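Local coordinates for protein putative cathepsin d (Ixodes ricinus, PDB 5N7Q) that probably cleaves proteins as a cathepsin D-like aspartic endopeptidase of the pepsin family, held here with the inhibitor pepstatin A in its cleft, at residues V16-P21 and L160-S165; K284-K289 and S300-L305. All coordinates share one frame; numbering follows the deposited sequence. Where two conformers were deposited one is given.

Both contacts belong to the pepsin-like fold, and their centres lie about 16 Å apart. Both segments of interaction 1 precede those of interaction 2 in the sequence: interaction 1 ties strand 17-24 to the end of strand 155-160 and the loop after it, across 138 intervening residues. Interaction 2 is local, joining helix 283-286 and the start of strand 287-292 to its hairpin partner, strand 295-304. The two meet where Val-16, in the conformer given, packs on Leu-288 of the hairpin. Val-17 of interaction 1 and Leu-288, Met-303 and Leu-305 of interaction 2 all pack on the bound inhibitor, so both contacts adjoin the binding cleft.

Interaction 1 (V16-P21 and L160-S165); sequences VVYYGP and LNRDPS. Unlike the reference sequence in segment 16-21: Val-17 (reference Glu). Unlike the reference sequence in segment 160-165: Leu-160 (reference Arg).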
# COMPACT_ATOMS: atom_id res chain seq x y z
N VAL A 16 -4.95 4.71 8.25
CA VAL A 16 -3.63 4.04 8.36
C VAL A 16 -3.54 2.74 7.58
O VAL A 16 -2.47 2.41 7.07
CB VAL A 16 -3.14 3.82 9.80
CG1 VAL A 16 -2.99 5.14 10.49
CG2 VAL A 16 -4.04 2.91 10.61
N VAL A 17 -4.63 1.99 7.49
CA VAL A 17 -4.66 0.79 6.65
C VAL A 17 -6.00 0.67 5.94
O VAL A 17 -7.05 1.06 6.47
CB VAL A 17 -4.37 -0.50 7.46
CG1 VAL A 17 -2.95 -0.54 8.02
CG2 VAL A 17 -5.34 -0.66 8.60
N TYR A 18 -5.94 0.06 4.76
CA TYR A 18 -7.10 -0.21 3.92
C TYR A 18 -7.10 -1.69 3.62
O TYR A 18 -6.05 -2.29 3.40
CB TYR A 18 -7.02 0.63 2.64
CG TYR A 18 -7.04 2.12 2.86
CD1 TYR A 18 -5.90 2.80 3.29
CD2 TYR A 18 -8.20 2.85 2.63
CE1 TYR A 18 -5.95 4.18 3.50
CE2 TYR A 18 -8.23 4.23 2.83
CZ TYR A 18 -7.10 4.86 3.26
OH TYR A 18 -7.13 6.22 3.47
N TYR A 19 -8.28 -2.30 3.66
CA TYR A 19 -8.37 -3.74 3.42
C TYR A 19 -9.71 -4.10 2.85
O TYR A 19 -10.71 -3.37 3.01
CB TYR A 19 -8.11 -4.52 4.71
CG TYR A 19 -8.86 -3.99 5.89
CD1 TYR A 19 -8.34 -2.93 6.63
CD2 TYR A 19 -10.07 -4.56 6.32
CE1 TYR A 19 -9.00 -2.41 7.71
CE2 TYR A 19 -10.74 -4.05 7.44
CZ TYR A 19 -10.19 -2.97 8.11
OH TYR A 19 -10.75 -2.39 9.23
N GLY A 20 -9.74 -5.22 2.13
CA GLY A 20 -10.96 -5.65 1.45
C GLY A 20 -11.16 -7.16 1.46
O GLY A 20 -10.23 -7.92 1.76
N PRO A 21 -12.35 -7.59 1.13
CA PRO A 21 -12.67 -9.00 1.13
C PRO A 21 -12.15 -9.82 -0.04
O PRO A 21 -12.12 -9.36 -1.18
CB PRO A 21 -14.20 -8.99 1.12
CG PRO A 21 -14.52 -7.78 0.31
CD PRO A 21 -13.53 -6.77 0.79
N LEU A 160 -8.27 5.75 -2.64
CA LEU A 160 -8.25 5.71 -1.18
C LEU A 160 -8.94 6.96 -0.65
O LEU A 160 -8.54 8.06 -0.97
CB LEU A 160 -6.83 5.63 -0.64
CG LEU A 160 -5.97 4.48 -1.16
CD1 LEU A 160 -4.57 4.56 -0.57
CD2 LEU A 160 -6.57 3.10 -0.89
N ASN A 161 -10.01 6.75 0.11
CA ASN A 161 -10.69 7.83 0.79
C ASN A 161 -9.86 8.23 2.00
O ASN A 161 -9.48 7.38 2.81
CB ASN A 161 -12.07 7.38 1.22
CG ASN A 161 -12.99 8.54 1.55
OD1 ASN A 161 -12.56 9.65 1.94
ND2 ASN A 161 -14.29 8.29 1.43
N ARG A 162 -9.55 9.52 2.10
CA ARG A 162 -8.77 10.04 3.24
C ARG A 162 -9.60 10.62 4.38
O ARG A 162 -9.05 11.18 5.34
CB ARG A 162 -7.71 11.01 2.74
CG ARG A 162 -6.73 10.36 1.76
CD ARG A 162 -5.90 9.26 2.39
NE ARG A 162 -4.99 9.74 3.43
CZ ARG A 162 -4.37 8.95 4.32
NH1 ARG A 162 -4.64 7.65 4.40
NH2 ARG A 162 -3.51 9.50 5.19
N ASP A 163 -10.92 10.46 4.28
CA ASP A 163 -11.85 10.78 5.37
C ASP A 163 -12.39 9.49 5.97
O ASP A 163 -13.29 8.86 5.39
CB ASP A 163 -12.99 11.66 4.88
CG ASP A 163 -13.94 12.04 5.98
OD1 ASP A 163 -13.71 11.65 7.14
OD2 ASP A 163 -14.89 12.78 5.62
N PRO A 164 -11.84 9.06 7.13
CA PRO A 164 -12.32 7.80 7.72
C PRO A 164 -13.78 7.82 8.19
O PRO A 164 -14.36 6.77 8.42
CB PRO A 164 -11.39 7.57 8.91
CG PRO A 164 -10.23 8.46 8.68
CD PRO A 164 -10.74 9.64 7.91
N SER A 165 -14.36 9.02 8.28
CA SER A 165 -15.77 9.15 8.67
C SER A 165 -16.71 8.91 7.50
O SER A 165 -17.90 8.75 7.68
CB SER A 165 -16.03 10.53 9.28
OG SER A 165 -16.17 11.53 8.30
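Tyr-18 reaches from strand 17-24 of the pepsin-like fold to the end of strand 155-160 and the loop that follows, where Leu-160 meets its ring and Asn-161 and Arg-162 its hydroxyl. The hydroxyl has two partners. It donates to the backbone carbonyl of Asn-161 (Tyr-18 OH to Asn-161 O, 2.7 Å), coming from above the carbonyl plane, 41° out of it. It also accepts from the guanidinium, Arg-162 NH1 to Tyr-18 OH at 3.0 Å, with an N-H...O angle of 151°. Both partners sit at the ring's edge, near its plane, and so fix the hydroxyl end of a buried side chain. The Arg-162 chain is bent at chi2 and chi3, which folds NH1 back to the phenol; the same nitrogen donates to the backbone O of Asp-15, the residue just before Val-16. Within the loop, Asn-161 OD1 accepts from Asp-163 N at 3.0 Å, forming an Asx turn, while its ND2 is bonded to Glu-168 O. A second Asx turn follows, in which Asp-163 OD1 takes both Ser-165 N and Ser-165 OG from the same face of the carboxylate. Asp-316 of helix 316-319 touches Tyr-18, Leu-160 and Arg-162 alike. Over one face of the phenol lies a CH-pi contact, with Leu-160 CD2 4.0 Å from the Tyr-18 ring centroid and displaced toward the rim.

Interaction 2 (K284-K289 and S300-L305); sequences KDYVLK and SGFMGL
The aromatic contact between Tyr-286 and Phe-302 carries most of this buried interaction. Phe-302 CE2 comes over one face of the tyrosine ring, near its rim, 3.5 Å from Tyr-286 CG, and Phe-302 CZ touches Tyr-286 CB at 3.8 Å. The ring planes stand 53° apart with centroids 5.1 Å from each other, an oblique pair. Tyr-286 CG lies between its own backbone N and carbonyl carbon (chi1 69°), which turns one face of the ring to Phe-302 CE2. Leu-247 of helix 237-247 and Val-270 of strand 270-274 touch both aromatic side chains. Among polar contacts, Gly-301 N gives a weak, bent bond to Tyr-286 O (2.8 Å, 119°), just where the chain leaves the helix. Tyr-286 OH is bonded to Pro-268 O. Ser-300 OG accepts from Phe-302 N at 3.3 Å, an ST turn, and is also bonded to Asn-244 OD1, while Asn-244 ND2 is bonded to Phe-302 O; one amide thus holds both ends of that turn. As for backbone pairing, Val-287 and Ser-300 form an antiparallel non-hydrogen-bonded pair. Together these contacts form the helix-to-strand junction at the base of the beta hairpin 287-292/295-304 in the pepsin-like fold.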
# COMPACT_ATOMS: atom_id res chain seq x y z
N LYS A 284 -3.58 19.28 5.51
CA LYS A 284 -4.76 18.42 5.69
C LYS A 284 -4.51 17.02 5.12
O LYS A 284 -4.99 16.01 5.68
CB LYS A 284 -6.03 19.02 5.09
CG LYS A 284 -7.29 18.19 5.35
CD LYS A 284 -8.53 19.05 5.17
CE LYS A 284 -9.83 18.33 5.51
NZ LYS A 284 -10.99 19.05 4.91
N ASP A 285 -3.73 16.95 4.04
CA ASP A 285 -3.36 15.68 3.41
C ASP A 285 -2.26 14.93 4.19
O ASP A 285 -2.32 13.71 4.32
CB ASP A 285 -2.86 15.90 1.99
CG ASP A 285 -3.89 16.56 1.09
OD1 ASP A 285 -5.05 16.11 1.07
OD2 ASP A 285 -3.52 17.53 0.38
N TYR A 286 -1.27 15.66 4.73
CA TYR A 286 -0.08 14.97 5.26
C TYR A 286 0.03 14.83 6.76
O TYR A 286 0.91 14.15 7.23
CB TYR A 286 1.20 15.54 4.66
CG TYR A 286 1.60 16.95 5.07
CD1 TYR A 286 2.02 17.25 6.37
CD2 TYR A 286 1.63 17.99 4.12
CE1 TYR A 286 2.43 18.52 6.71
CE2 TYR A 286 2.05 19.27 4.47
CZ TYR A 286 2.44 19.52 5.77
OH TYR A 286 2.87 20.79 6.12
N VAL A 287 -0.88 15.41 7.52
CA VAL A 287 -0.90 15.22 8.98
C VAL A 287 -1.87 14.11 9.32
O VAL A 287 -3.03 14.16 8.93
CB VAL A 287 -1.29 16.52 9.73
CG1 VAL A 287 -1.42 16.28 11.24
CG2 VAL A 287 -0.28 17.61 9.43
N LEU A 288 -1.39 13.12 10.05
CA LEU A 288 -2.20 11.98 10.47
C LEU A 288 -2.53 12.10 11.95
O LEU A 288 -1.63 12.22 12.77
CB LEU A 288 -1.44 10.67 10.21
CG LEU A 288 -2.21 9.37 10.54
CD1 LEU A 288 -3.32 9.11 9.56
CD2 LEU A 288 -1.24 8.21 10.58
N LYS A 289 -3.82 12.01 12.29
CA LYS A 289 -4.26 11.89 13.69
C LYS A 289 -4.03 10.48 14.17
O LYS A 289 -4.50 9.52 13.53
CB LYS A 289 -5.75 12.19 13.86
CG LYS A 289 -6.23 12.01 15.31
CD LYS A 289 -7.74 12.17 15.43
CE LYS A 289 -8.24 11.73 16.79
NZ LYS A 289 -9.72 11.84 16.85
N SER A 300 3.48 13.79 11.72
CA SER A 300 3.93 14.20 10.42
C SER A 300 3.90 13.01 9.47
O SER A 300 4.46 11.96 9.78
CB SER A 300 5.36 14.70 10.50
OG SER A 300 5.86 14.90 9.19
N GLY A 301 3.30 13.20 8.32
CA GLY A 301 3.23 12.15 7.32
C GLY A 301 4.50 11.93 6.52
O GLY A 301 4.45 11.23 5.52
N PHE A 302 5.61 12.51 6.95
CA PHE A 302 6.92 12.26 6.34
C PHE A 302 7.82 11.61 7.36
O PHE A 302 8.16 12.25 8.37
CB PHE A 302 7.54 13.54 5.76
CG PHE A 302 6.61 14.29 4.90
CD1 PHE A 302 6.40 13.91 3.59
CD2 PHE A 302 5.89 15.36 5.41
CE1 PHE A 302 5.50 14.59 2.81
CE2 PHE A 302 4.99 16.05 4.63
CZ PHE A 302 4.78 15.65 3.32
N MET A 303 8.19 10.35 7.13
CA MET A 303 9.00 9.57 8.03
C MET A 303 10.26 9.04 7.33
O MET A 303 10.26 8.76 6.15
CB MET A 303 8.19 8.45 8.65
CG MET A 303 7.61 7.47 7.65
SD MET A 303 6.86 6.02 8.42
CE MET A 303 8.24 4.96 8.75
N GLY A 304 11.33 8.87 8.08
CA GLY A 304 12.59 8.39 7.51
C GLY A 304 12.64 6.88 7.40
O GLY A 304 12.20 6.16 8.31
N LEU A 305 13.15 6.38 6.27
CA LEU A 305 13.36 4.94 6.07
C LEU A 305 14.51 4.75 5.09
O LEU A 305 14.44 5.16 3.95
CB LEU A 305 12.08 4.24 5.57
CG LEU A 305 12.23 2.73 5.36
CD1 LEU A 305 12.67 1.98 6.62
CD2 LEU A 305 10.95 2.11 4.83